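Local coordinates for POP2 (Saccharomyces cerevisiae, PDB 1UOC), which degrades poly(A) RNA from the 3' end as the RNase D-like nuclease domain of a CCR4-NOT deadenylase subunit, at residues A[43-47]-A[165-170]; A[66-70]-A[180-186]; A[80-84]-A[247-252]; A[101-105]-A[135-141]; A[197-201]-A[254-258]. The contacts are given in a common frame with arbitrary orientation. Residue numbers count along the deposited sequence, not the author numbering.

Contact 1 (A[43-47]-A[165-170])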
# COMPACT_ATOMS: atom_id res chain seq x y z
N ILE A 43 1.85 1.27 0.84
CA ILE A 43 0.54 1.65 0.33
C ILE A 43 -0.51 0.57 0.57
O ILE A 43 -0.22 -0.62 0.51
CB ILE A 43 0.59 1.97 -1.18
CG1 ILE A 43 -0.82 2.29 -1.68
CG2 ILE A 43 1.22 0.81 -1.95
CD1 ILE A 43 -0.89 2.55 -3.16
N SER A 44 -1.73 1.01 0.84
CA SER A 44 -2.84 0.11 1.06
C SER A 44 -4.07 0.75 0.42
O SER A 44 -4.14 1.97 0.27
CB SER A 44 -3.08 -0.11 2.55
OG SER A 44 -3.98 -1.18 2.73
N THR A 45 -5.03 -0.08 0.04
CA THR A 45 -6.20 0.45 -0.63
C THR A 45 -7.49 -0.23 -0.20
O THR A 45 -7.50 -1.34 0.33
CB THR A 45 -6.09 0.29 -2.13
OG1 THR A 45 -6.03 -1.11 -2.44
CG2 THR A 45 -4.85 1.00 -2.67
N GLU A 46 -8.58 0.47 -0.45
CA GLU A 46 -9.89 -0.03 -0.14
C GLU A 46 -10.76 0.39 -1.31
O GLU A 46 -10.95 1.58 -1.57
CB GLU A 46 -10.40 0.58 1.18
CG GLU A 46 -11.68 -0.06 1.70
CD GLU A 46 -11.56 -1.56 1.87
OE1 GLU A 46 -10.74 -2.01 2.70
OE2 GLU A 46 -12.29 -2.30 1.17
N PHE A 47 -11.23 -0.61 -2.06
CA PHE A 47 -12.07 -0.35 -3.21
C PHE A 47 -13.48 -0.77 -2.89
O PHE A 47 -13.71 -1.68 -2.09
CB PHE A 47 -11.61 -1.16 -4.42
CG PHE A 47 -10.19 -0.93 -4.81
CD1 PHE A 47 -9.19 -1.82 -4.41
CD2 PHE A 47 -9.83 0.15 -5.61
CE1 PHE A 47 -7.87 -1.64 -4.80
CE2 PHE A 47 -8.50 0.35 -6.00
CZ PHE A 47 -7.52 -0.55 -5.60
N TYR A 165 -3.14 -5.71 -7.49
CA TYR A 165 -4.30 -4.83 -7.48
C TYR A 165 -4.04 -3.39 -7.07
O TYR A 165 -4.64 -2.47 -7.62
CB TYR A 165 -5.40 -5.43 -6.61
CG TYR A 165 -6.24 -6.45 -7.35
CD1 TYR A 165 -5.68 -7.63 -7.82
CD2 TYR A 165 -7.58 -6.19 -7.64
CE1 TYR A 165 -6.44 -8.54 -8.57
CE2 TYR A 165 -8.35 -7.09 -8.38
CZ TYR A 165 -7.77 -8.26 -8.84
OH TYR A 165 -8.52 -9.13 -9.59
N ASP A 166 -3.16 -3.18 -6.10
CA ASP A 166 -2.87 -1.81 -5.66
C ASP A 166 -2.15 -1.07 -6.77
O ASP A 166 -2.53 0.05 -7.12
CB ASP A 166 -2.04 -1.82 -4.38
CG ASP A 166 -2.81 -2.37 -3.19
OD1 ASP A 166 -4.03 -2.55 -3.30
OD2 ASP A 166 -2.19 -2.63 -2.13
N LEU A 167 -1.11 -1.70 -7.31
CA LEU A 167 -0.32 -1.13 -8.40
C LEU A 167 -1.18 -1.01 -9.65
O LEU A 167 -1.12 -0.02 -10.37
CB LEU A 167 0.89 -2.02 -8.67
CG LEU A 167 2.09 -1.82 -7.75
CD1 LEU A 167 1.64 -1.40 -6.36
CD2 LEU A 167 2.93 -3.09 -7.71
N GLY A 168 -1.99 -2.04 -9.91
CA GLY A 168 -2.87 -1.99 -11.06
C GLY A 168 -3.63 -0.69 -10.99
O GLY A 168 -3.60 0.10 -11.93
N PHE A 169 -4.29 -0.46 -9.86
CA PHE A 169 -5.05 0.76 -9.62
C PHE A 169 -4.17 2.01 -9.76
O PHE A 169 -4.48 2.89 -10.56
CB PHE A 169 -5.68 0.71 -8.23
CG PHE A 169 -5.91 2.07 -7.61
CD1 PHE A 169 -6.72 3.01 -8.23
CD2 PHE A 169 -5.27 2.41 -6.42
CE1 PHE A 169 -6.90 4.28 -7.67
CE2 PHE A 169 -5.43 3.66 -5.85
CZ PHE A 169 -6.25 4.61 -6.48
N LEU A 170 -3.10 2.09 -8.98
CA LEU A 170 -2.19 3.23 -9.04
C LEU A 170 -1.81 3.58 -10.47
O LEU A 170 -1.93 4.73 -10.89
CB LEU A 170 -0.91 2.97 -8.24
CG LEU A 170 -0.88 3.45 -6.79
CD1 LEU A 170 0.52 3.28 -6.20
CD2 LEU A 170 -1.29 4.91 -6.74
O HOH W 1 -0.13 -2.98 -0.72

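Contact 2 (A[66-70]-A[180-186])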
# COMPACT_ATOMS: atom_id res chain seq x y z
N TYR A 66 -3.69 -11.66 -13.46
CA TYR A 66 -3.55 -10.41 -14.20
C TYR A 66 -4.81 -10.08 -15.01
O TYR A 66 -5.24 -8.93 -15.05
CB TYR A 66 -2.34 -10.46 -15.13
CG TYR A 66 -2.41 -9.41 -16.21
CD1 TYR A 66 -2.32 -8.05 -15.90
CD2 TYR A 66 -2.70 -9.77 -17.53
CE1 TYR A 66 -2.52 -7.08 -16.88
CE2 TYR A 66 -2.90 -8.81 -18.51
CZ TYR A 66 -2.81 -7.46 -18.18
OH TYR A 66 -3.06 -6.51 -19.15
N GLN A 67 -5.38 -11.08 -15.66
CA GLN A 67 -6.59 -10.88 -16.47
C GLN A 67 -7.80 -10.56 -15.61
O GLN A 67 -8.69 -9.82 -16.03
CB GLN A 67 -6.87 -12.12 -17.33
CG GLN A 67 -6.15 -12.11 -18.66
CD GLN A 67 -6.50 -10.89 -19.50
OE1 GLN A 67 -5.88 -10.62 -20.52
NE2 GLN A 67 -7.52 -10.15 -19.06
N THR A 68 -7.83 -11.13 -14.41
CA THR A 68 -8.92 -10.92 -13.48
C THR A 68 -8.83 -9.48 -12.99
O THR A 68 -9.84 -8.80 -12.82
CB THR A 68 -8.79 -11.85 -12.25
OG1 THR A 68 -8.92 -13.22 -12.67
CG2 THR A 68 -9.85 -11.53 -11.21
N MET A 69 -7.61 -9.03 -12.78
CA MET A 69 -7.37 -7.68 -12.30
C MET A 69 -7.64 -6.64 -13.38
O MET A 69 -8.23 -5.60 -13.10
CB MET A 69 -5.93 -7.56 -11.79
CG MET A 69 -5.56 -6.16 -11.31
SD MET A 69 -4.35 -5.39 -12.39
CE MET A 69 -5.36 -4.60 -13.58
N ARG A 70 -7.23 -6.93 -14.61
CA ARG A 70 -7.42 -5.99 -15.72
C ARG A 70 -8.90 -5.82 -16.03
O ARG A 70 -9.34 -4.73 -16.39
CB ARG A 70 -6.68 -6.49 -16.96
CG ARG A 70 -6.52 -5.45 -18.06
CD ARG A 70 -7.71 -5.41 -19.00
NE ARG A 70 -7.86 -6.67 -19.74
CZ ARG A 70 -6.93 -7.19 -20.53
NH1 ARG A 70 -7.16 -8.34 -21.16
NH2 ARG A 70 -5.77 -6.58 -20.70
N PRO A 180 -2.56 -0.77 -19.63
CA PRO A 180 -1.83 -1.65 -20.54
C PRO A 180 -2.75 -2.76 -21.04
O PRO A 180 -3.87 -2.91 -20.54
CB PRO A 180 -0.69 -2.16 -19.68
CG PRO A 180 -0.37 -0.96 -18.86
CD PRO A 180 -1.75 -0.48 -18.43
N ASN A 181 -2.28 -3.55 -22.00
CA ASN A 181 -3.11 -4.60 -22.58
C ASN A 181 -2.66 -6.03 -22.28
O ASN A 181 -3.32 -6.99 -22.68
CB ASN A 181 -3.18 -4.38 -24.10
CG ASN A 181 -4.46 -4.91 -24.69
OD1 ASN A 181 -4.68 -6.12 -24.75
ND2 ASN A 181 -5.33 -4.01 -25.14
N ASN A 182 -1.54 -6.18 -21.59
CA ASN A 182 -1.03 -7.50 -21.25
C ASN A 182 -0.08 -7.43 -20.07
O ASN A 182 0.54 -6.39 -19.82
CB ASN A 182 -0.32 -8.12 -22.45
CG ASN A 182 0.80 -7.24 -22.98
OD1 ASN A 182 0.55 -6.23 -23.64
ND2 ASN A 182 2.04 -7.61 -22.69
N LYS A 183 0.04 -8.55 -19.36
CA LYS A 183 0.90 -8.66 -18.18
C LYS A 183 2.27 -8.02 -18.40
O LYS A 183 2.73 -7.19 -17.61
CB LYS A 183 1.08 -10.14 -17.82
CG LYS A 183 1.62 -10.38 -16.42
CD LYS A 183 1.92 -11.85 -16.18
CE LYS A 183 3.32 -12.22 -16.66
NZ LYS A 183 4.39 -11.62 -15.80
N GLU A 184 2.92 -8.41 -19.49
CA GLU A 184 4.25 -7.92 -19.85
C GLU A 184 4.34 -6.38 -19.88
O GLU A 184 5.24 -5.80 -19.26
CB GLU A 184 4.66 -8.50 -21.20
CG GLU A 184 3.89 -9.79 -21.57
CD GLU A 184 4.07 -10.92 -20.55
OE1 GLU A 184 3.23 -11.86 -20.54
OE2 GLU A 184 5.05 -10.88 -19.77
N ASP A 185 3.42 -5.73 -20.58
CA ASP A 185 3.42 -4.27 -20.68
C ASP A 185 3.04 -3.62 -19.35
O ASP A 185 3.46 -2.51 -19.04
CB ASP A 185 2.46 -3.80 -21.77
CG ASP A 185 2.82 -4.36 -23.15
OD1 ASP A 185 2.24 -3.88 -24.16
OD2 ASP A 185 3.66 -5.27 -23.24
N PHE A 186 2.22 -4.33 -18.57
CA PHE A 186 1.80 -3.84 -17.26
C PHE A 186 3.04 -3.74 -16.38
O PHE A 186 3.31 -2.72 -15.76
CB PHE A 186 0.79 -4.81 -16.65
CG PHE A 186 0.51 -4.58 -15.19
CD1 PHE A 186 -0.10 -3.41 -14.76
CD2 PHE A 186 0.80 -5.57 -14.26
CE1 PHE A 186 -0.42 -3.23 -13.41
CE2 PHE A 186 0.48 -5.40 -12.91
CZ PHE A 186 -0.13 -4.23 -12.49

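Contact 3 (A[80-84]-A[247-252])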
# COMPACT_ATOMS: atom_id res chain seq x y z
N GLN A 80 -10.80 4.59 -0.09
CA GLN A 80 -9.73 4.97 0.82
C GLN A 80 -8.38 4.43 0.35
O GLN A 80 -8.30 3.41 -0.35
CB GLN A 80 -10.00 4.43 2.23
CG GLN A 80 -10.96 5.26 3.06
CD GLN A 80 -11.25 4.65 4.42
OE1 GLN A 80 -11.74 5.33 5.32
NE2 GLN A 80 -10.95 3.36 4.57
N LEU A 81 -7.32 5.14 0.73
CA LEU A 81 -5.97 4.74 0.38
C LEU A 81 -5.02 5.25 1.45
O LEU A 81 -5.07 6.41 1.83
CB LEU A 81 -5.60 5.30 -1.00
CG LEU A 81 -4.24 4.96 -1.61
CD1 LEU A 81 -4.28 5.17 -3.11
CD2 LEU A 81 -3.14 5.81 -0.98
N GLY A 82 -4.16 4.37 1.94
CA GLY A 82 -3.20 4.77 2.96
C GLY A 82 -1.76 4.80 2.47
O GLY A 82 -1.36 4.00 1.63
N LEU A 83 -0.98 5.74 2.99
CA LEU A 83 0.44 5.86 2.67
C LEU A 83 1.17 6.09 3.98
O LEU A 83 0.74 6.90 4.80
CB LEU A 83 0.74 7.06 1.75
CG LEU A 83 0.32 7.02 0.28
CD1 LEU A 83 0.84 8.29 -0.40
CD2 LEU A 83 0.86 5.76 -0.41
N SER A 84 2.25 5.36 4.19
CA SER A 84 3.03 5.52 5.40
C SER A 84 4.48 5.69 4.97
O SER A 84 4.93 5.04 4.01
CB SER A 84 2.88 4.29 6.30
OG SER A 84 3.24 4.60 7.63
N THR A 247 -7.75 1.63 6.80
CA THR A 247 -6.92 1.58 5.60
C THR A 247 -5.56 2.25 5.84
O THR A 247 -4.53 1.74 5.41
CB THR A 247 -7.66 2.24 4.41
OG1 THR A 247 -8.95 1.64 4.28
CG2 THR A 247 -6.88 2.06 3.10
N GLY A 248 -5.57 3.38 6.54
CA GLY A 248 -4.33 4.06 6.85
C GLY A 248 -3.51 3.18 7.77
O GLY A 248 -2.31 3.00 7.56
N GLY A 249 -4.17 2.61 8.77
CA GLY A 249 -3.49 1.73 9.71
C GLY A 249 -2.83 0.55 9.04
O GLY A 249 -1.76 0.10 9.46
N GLN A 250 -3.46 0.06 7.97
CA GLN A 250 -2.93 -1.07 7.22
C GLN A 250 -1.60 -0.71 6.55
O GLN A 250 -0.67 -1.51 6.55
CB GLN A 250 -3.93 -1.53 6.15
CG GLN A 250 -5.10 -2.36 6.69
CD GLN A 250 -4.67 -3.74 7.15
OE1 GLN A 250 -4.25 -4.57 6.34
NE2 GLN A 250 -4.76 -3.99 8.45
N SER A 251 -1.52 0.47 5.96
CA SER A 251 -0.27 0.86 5.30
C SER A 251 0.78 0.97 6.39
O SER A 251 1.92 0.56 6.22
CB SER A 251 -0.41 2.19 4.53
OG SER A 251 -0.61 3.30 5.41
N LEU A 252 0.37 1.49 7.54
CA LEU A 252 1.26 1.62 8.68
C LEU A 252 1.77 0.26 9.18
O LEU A 252 2.97 0.09 9.41
CB LEU A 252 0.54 2.37 9.82
CG LEU A 252 1.25 2.37 11.18
CD1 LEU A 252 2.67 2.94 11.05
CD2 LEU A 252 0.42 3.18 12.17

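Contact 4 (A[101-105]-A[135-141])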
# COMPACT_ATOMS: atom_id res chain seq x y z
N GLN A 101 -4.33 8.71 5.55
CA GLN A 101 -5.44 7.95 5.03
C GLN A 101 -6.21 8.91 4.17
O GLN A 101 -6.92 9.77 4.67
CB GLN A 101 -6.36 7.41 6.13
CG GLN A 101 -7.46 6.52 5.54
CD GLN A 101 -8.31 5.83 6.60
OE1 GLN A 101 -9.22 6.42 7.15
NE2 GLN A 101 -7.99 4.58 6.88
N PHE A 102 -6.06 8.77 2.86
CA PHE A 102 -6.77 9.63 1.93
C PHE A 102 -8.18 9.08 1.71
O PHE A 102 -8.36 7.91 1.40
CB PHE A 102 -6.00 9.69 0.60
CG PHE A 102 -4.60 10.24 0.73
CD1 PHE A 102 -3.54 9.40 1.06
CD2 PHE A 102 -4.34 11.59 0.52
CE1 PHE A 102 -2.24 9.89 1.18
CE2 PHE A 102 -3.05 12.10 0.64
CZ PHE A 102 -1.99 11.24 0.97
N ASN A 103 -9.17 9.94 1.88
CA ASN A 103 -10.57 9.54 1.71
C ASN A 103 -11.08 10.16 0.40
O ASN A 103 -11.02 11.37 0.22
CB ASN A 103 -11.37 10.02 2.91
CG ASN A 103 -10.83 9.46 4.23
OD1 ASN A 103 -10.07 10.13 4.94
ND2 ASN A 103 -11.22 8.24 4.56
N PHE A 104 -11.56 9.33 -0.51
CA PHE A 104 -12.00 9.82 -1.81
C PHE A 104 -13.49 10.09 -1.93
O PHE A 104 -14.31 9.55 -1.17
CB PHE A 104 -11.57 8.86 -2.92
CG PHE A 104 -10.08 8.72 -3.03
CD1 PHE A 104 -9.42 7.70 -2.36
CD2 PHE A 104 -9.34 9.62 -3.78
CE1 PHE A 104 -8.02 7.58 -2.44
CE2 PHE A 104 -7.95 9.51 -3.87
CZ PHE A 104 -7.29 8.49 -3.19
N GLU A 105 -13.85 10.93 -2.89
CA GLU A 105 -15.24 11.28 -3.12
C GLU A 105 -16.05 10.03 -3.44
O GLU A 105 -15.56 9.12 -4.10
CB GLU A 105 -15.37 12.30 -4.25
CG GLU A 105 -15.16 11.76 -5.65
CD GLU A 105 -14.99 12.88 -6.67
OE1 GLU A 105 -15.06 12.62 -7.89
OE2 GLU A 105 -14.77 14.04 -6.25
N GLY A 135 -14.90 14.21 0.33
CA GLY A 135 -14.03 13.24 -0.31
C GLY A 135 -13.18 13.89 -1.37
O GLY A 135 -13.63 14.78 -2.07
N ILE A 136 -11.94 13.45 -1.49
CA ILE A 136 -11.05 14.04 -2.46
C ILE A 136 -11.26 13.47 -3.86
O ILE A 136 -11.72 12.32 -4.02
CB ILE A 136 -9.57 13.88 -2.06
CG1 ILE A 136 -9.03 12.57 -2.59
CG2 ILE A 136 -9.41 13.91 -0.55
CD1 ILE A 136 -7.73 12.76 -3.26
N ASP A 137 -10.92 14.27 -4.86
CA ASP A 137 -11.06 13.86 -6.26
C ASP A 137 -9.84 13.03 -6.67
O ASP A 137 -8.70 13.48 -6.55
CB ASP A 137 -11.21 15.11 -7.14
CG ASP A 137 -11.21 14.78 -8.61
OD1 ASP A 137 -10.11 14.74 -9.20
OD2 ASP A 137 -12.30 14.57 -9.18
N VAL A 138 -10.09 11.82 -7.17
CA VAL A 138 -9.00 10.93 -7.54
C VAL A 138 -8.01 11.45 -8.57
O VAL A 138 -6.83 11.14 -8.48
CB VAL A 138 -9.52 9.52 -7.97
CG1 VAL A 138 -9.94 9.52 -9.43
CG2 VAL A 138 -8.44 8.49 -7.73
N PHE A 139 -8.45 12.24 -9.55
CA PHE A 139 -7.49 12.75 -10.53
C PHE A 139 -6.54 13.76 -9.87
O PHE A 139 -5.33 13.76 -10.13
CB PHE A 139 -8.19 13.45 -11.71
CG PHE A 139 -7.23 14.08 -12.68
CD1 PHE A 139 -6.46 13.29 -13.53
CD2 PHE A 139 -7.03 15.46 -12.69
CE1 PHE A 139 -5.51 13.87 -14.38
CE2 PHE A 139 -6.08 16.05 -13.54
CZ PHE A 139 -5.32 15.25 -14.38
N GLU A 140 -7.09 14.62 -9.02
CA GLU A 140 -6.31 15.64 -8.32
C GLU A 140 -5.27 14.96 -7.46
O GLU A 140 -4.12 15.41 -7.37
CB GLU A 140 -7.24 16.48 -7.44
CG GLU A 140 -6.97 17.97 -7.51
CD GLU A 140 -8.02 18.79 -6.78
OE1 GLU A 140 -9.22 18.69 -7.13
OE2 GLU A 140 -7.66 19.54 -5.84
N PHE A 141 -5.67 13.86 -6.82
CA PHE A 141 -4.79 13.08 -5.96
C PHE A 141 -3.66 12.47 -6.77
O PHE A 141 -2.50 12.58 -6.39
CB PHE A 141 -5.57 11.95 -5.26
CG PHE A 141 -4.68 10.94 -4.56
CD1 PHE A 141 -4.24 11.17 -3.25
CD2 PHE A 141 -4.23 9.80 -5.22
CE1 PHE A 141 -3.37 10.28 -2.62
CE2 PHE A 141 -3.37 8.90 -4.60
CZ PHE A 141 -2.93 9.15 -3.29

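Contact 5 (A[197-201]-A[254-258])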
# COMPACT_ATOMS: atom_id res chain seq x y z
N PHE A 197 10.67 -1.55 -5.57
CA PHE A 197 9.55 -1.92 -4.73
C PHE A 197 9.54 -3.37 -4.28
O PHE A 197 10.18 -4.23 -4.87
CB PHE A 197 8.23 -1.55 -5.44
CG PHE A 197 7.73 -2.60 -6.40
CD1 PHE A 197 7.06 -3.73 -5.93
CD2 PHE A 197 7.90 -2.45 -7.77
CE1 PHE A 197 6.57 -4.69 -6.81
CE2 PHE A 197 7.41 -3.41 -8.66
CZ PHE A 197 6.74 -4.53 -8.18
N TYR A 198 8.82 -3.62 -3.19
CA TYR A 198 8.71 -4.97 -2.66
C TYR A 198 7.28 -5.35 -2.30
O TYR A 198 6.49 -4.53 -1.85
CB TYR A 198 9.56 -5.13 -1.40
CG TYR A 198 11.04 -5.06 -1.63
CD1 TYR A 198 11.69 -3.83 -1.76
CD2 TYR A 198 11.80 -6.22 -1.73
CE1 TYR A 198 13.07 -3.77 -2.00
CE2 TYR A 198 13.18 -6.17 -1.96
CZ TYR A 198 13.80 -4.94 -2.10
OH TYR A 198 15.16 -4.90 -2.33
N ASP A 199 6.96 -6.62 -2.52
CA ASP A 199 5.66 -7.14 -2.14
C ASP A 199 5.99 -7.91 -0.86
O ASP A 199 6.55 -9.01 -0.92
CB ASP A 199 5.11 -8.11 -3.18
CG ASP A 199 3.71 -8.55 -2.85
OD1 ASP A 199 3.41 -8.71 -1.65
OD2 ASP A 199 2.90 -8.75 -3.78
N LEU A 200 5.67 -7.31 0.28
CA LEU A 200 5.96 -7.93 1.56
C LEU A 200 5.30 -9.31 1.69
O LEU A 200 5.86 -10.21 2.30
CB LEU A 200 5.49 -7.02 2.70
CG LEU A 200 5.71 -7.52 4.13
CD1 LEU A 200 7.13 -7.97 4.31
CD2 LEU A 200 5.36 -6.41 5.10
N ASN A 201 4.12 -9.45 1.10
CA ASN A 201 3.39 -10.71 1.14
C ASN A 201 4.25 -11.80 0.49
O ASN A 201 4.39 -12.92 1.00
CB ASN A 201 2.07 -10.54 0.38
CG ASN A 201 1.33 -11.84 0.20
OD1 ASN A 201 1.75 -12.72 -0.55
ND2 ASN A 201 0.21 -11.99 0.91
N MET A 254 1.93 -2.51 7.57
CA MET A 254 2.73 -3.04 6.48
C MET A 254 4.17 -2.57 6.58
O MET A 254 5.10 -3.37 6.59
CB MET A 254 2.11 -2.55 5.17
CG MET A 254 2.43 -3.36 3.93
SD MET A 254 1.62 -2.62 2.49
CE MET A 254 -0.09 -2.75 2.99
N LEU A 255 4.36 -1.25 6.65
CA LEU A 255 5.70 -0.66 6.74
C LEU A 255 6.46 -1.07 8.01
O LEU A 255 7.66 -1.33 7.98
CB LEU A 255 5.58 0.86 6.67
CG LEU A 255 6.88 1.65 6.61
CD1 LEU A 255 7.61 1.28 5.31
CD2 LEU A 255 6.59 3.15 6.67
N LEU A 256 5.76 -1.09 9.14
CA LEU A 256 6.35 -1.46 10.43
C LEU A 256 6.86 -2.89 10.32
O LEU A 256 7.97 -3.21 10.73
CB LEU A 256 5.28 -1.40 11.52
CG LEU A 256 5.29 -0.36 12.64
CD1 LEU A 256 6.14 0.84 12.27
CD2 LEU A 256 3.84 0.04 12.95
N SER A 257 6.02 -3.75 9.75
CA SER A 257 6.36 -5.15 9.57
C SER A 257 7.53 -5.32 8.62
O SER A 257 8.44 -6.09 8.89
CB SER A 257 5.14 -5.93 9.07
OG SER A 257 4.12 -5.94 10.06
N PHE A 258 7.52 -4.60 7.50
CA PHE A 258 8.61 -4.71 6.54
C PHE A 258 9.95 -4.36 7.18
O PHE A 258 10.92 -5.11 7.08
CB PHE A 258 8.40 -3.78 5.34
CG PHE A 258 9.51 -3.84 4.35
CD1 PHE A 258 9.58 -4.88 3.43
CD2 PHE A 258 10.54 -2.90 4.40
CE1 PHE A 258 10.67 -4.99 2.56
CE2 PHE A 258 11.63 -3.00 3.54
CZ PHE A 258 11.70 -4.05 2.61

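Contact 1 (A[43-47]-A[165-170])
Strand 43-47 runs almost square across the start of helix 165-174, at 80° with axes 8.8 Å apart. Apolar Ile43 faces the helix, CD1 lying 3.4 Å from Leu170 CD1, while its carbonyl O is joined to Asp166 through water 1, 2.7 Å from Ile43 O and 2.5 Å from Asp166 OD2. Ser44, like Glu46, points its CB away, to the side of Gln250. Thr45 faces the helix again: in its p rotamer OG1 donates a 2.6 Å hydrogen bond to Asp166 OD1, and its methyl CG2 rests 4.0 Å from Phe169 CD2, which suits a residue half polar, half apolar. Phe47 closes the row, its edge toward the face of Phe169 in an offset edge-to-face pair, centroids 5.3 Å apart. Ser44, Glu46 and Asp166 are predicted ligands of the catalytic divalent metal, as expected for a DEDD-family nuclease, here with Ser44 at one acidic position. The hydroxyl and the water hold the Asp166 carboxylate to the strand, probably restraining its orientation.

Contact 2 (A[66-70]-A[180-186])
Tyr66 lays its ring against the turn that starts helix 183-193: Lys183 CB sits over the ring face, 4.1 Å from the centroid in a CH-pi contact. A long flat residue suits this place, because it spans the gap from helix 61-73 and brings Tyr66 OH to within 2.9 Å of Asn182 N. The end of Lys183 leads away to a salt bridge with Glu187, so its aliphatic part does the packing here. One turn on, the long arm of Arg70 carries its N-H donors across to the preceding loop, where NH2 donates a 3.2 Å hydrogen bond to Asn181 O. Phe186 CB approaches Tyr66 CE1 at 4.0 Å, and Met69 SD lies 4.9 Å from the centroid of the Phe186 ring, an oblique Met-aromatic contact whose polarisable sulfur suits a place beside a ring. The N-terminal turn of helix 183-193, with Asn182 as its N-cap, thus packs against the side of helix 61-73, in the layer of helices that includes helix 165-174.

Contact 3 (A[80-84]-A[247-252])
Strand 80-84 and the first turns of helix 247-264 run in roughly the same direction, 32° apart, with axes only 6.3 Å from each other. The close fit depends on glycine: Gly82 CA and Gly248 CA lie 4.1 Å apart, and a CB on Gly82 would collide with Thr247 O and with Gly248 CA. Around this point the facing residues are mostly small. Thr247 CG2 packs 3.8 Å from Gly82 N, and the Gln80 side chain reaches Thr247. Ser251 OG donates a 2.8 Å hydrogen bond to Gly248 O within its own helix, so the hydroxyl has a partner although it is buried, with Ser251 OG 3.7 Å from Ser84 CB. Ser84 OG in turn bonds to Thr99 and stands 3.8 Å from Leu252 CD1. Leu81 and Leu83 point their CB atoms away, to the other face of the sheet. A helix pressed on the central sheet in this manner fits the RNase H-like fold of DEDD nucleases, and it carries Gln250, a predicted ligand of the catalytic metal, next to Ser44.

Contact 4 (A[101-105]-A[135-141])
Three phenylalanines form an aromatic cluster here, and their rotamers explain how. Phe102 and Phe104 both adopt chi1 m, whereas Phe141, on helix 138-146, takes t and reaches back to them. Its edge meets the face of Phe102, centroids 4.8 Å apart, while its own face receives the edge of Phe104, with centroids 5.2 Å apart and planes at 85°. Flat rings suit this buried corner because edges and faces interlock closely. Phe104 CE2 also touches Val138 CG2 at 4.0 Å. The backbones join in a single beta bridge between Phe104 and Ile136: Ile136 N donates to Asn103 O and Glu105 N to Ile136 O, both at 2.8 Å. The chain thus meets itself just past strand 99-103 of the central sheet of this RNase H-like nuclease domain, right before the next helix begins. Gly135 fits here because a CB would clash with Glu105 CA and Phe104 O. Asp137, chi1 t, is the N-cap, its OD1 accepting from Glu140 N at 3.0 Å, while its OD2 lies 3.6 Å from the like-charged Glu105 OE1.

Contact 5 (A[197-201]-A[254-258])
Leu200 is the bump of this contact. With chi1 t it reaches toward helix 247-264 and sets CD2 into a shallow hollow walled by Met254, Ser257 and Phe258. Leu200 CD2 is 3.4 Å from Met254 O, 4.0 Å from Ser257 CB and 4.0 Å from Phe258 CB, so it lies over a turn of helix in which Met254 O is already bonded to Phe258 N at 2.9 Å. Ser257 is small, which suits the floor of the hollow, and its OG is turned to Leu253 O within the helix. A branched leucine suits such a dent, being broad and free of polar groups. Beside it the Phe258 ring comes back toward the strand, CE1 standing 4.1 Å from Tyr198 CB, with the two rings oblique and their centroids 5.7 Å apart. Asp199, whose CB points away, is the N-cap of helix 200-207; its OD1 accepts a weak hydrogen bond from Asn201 N at 2.9 Å. The layering is alpha-beta-alpha, as in the RNase H-like fold: helix 247-264 covers one face of the sheet and helix 165-174 lies on the other.

Overall arrangement
Contacts 1, 3, 4 and 5 all reach one mixed six-stranded sheet, and contact 2 lies farther out, about 15 Å from contact 1 between centres, in the helices on the side of helix 165-174. Contacts 1 and 3 are about 11 Å apart on neighbouring strands 40-48 and 77-86, bringing the predicted metal ligands Ser44, Glu46, Asp166 and Gln250 together from three parts of the chain. Contacts 3 and 5, about 12 Å apart, share helix 247-264. Along the chain, contact 4 is nested within the loops closed by contacts 1, 2 and 3; contact 5 follows contacts 1, 2 and 4 in series and crosses contact 3. Contacts 1 and 3 also cross, so the nuclease site is assembled from distant sequence.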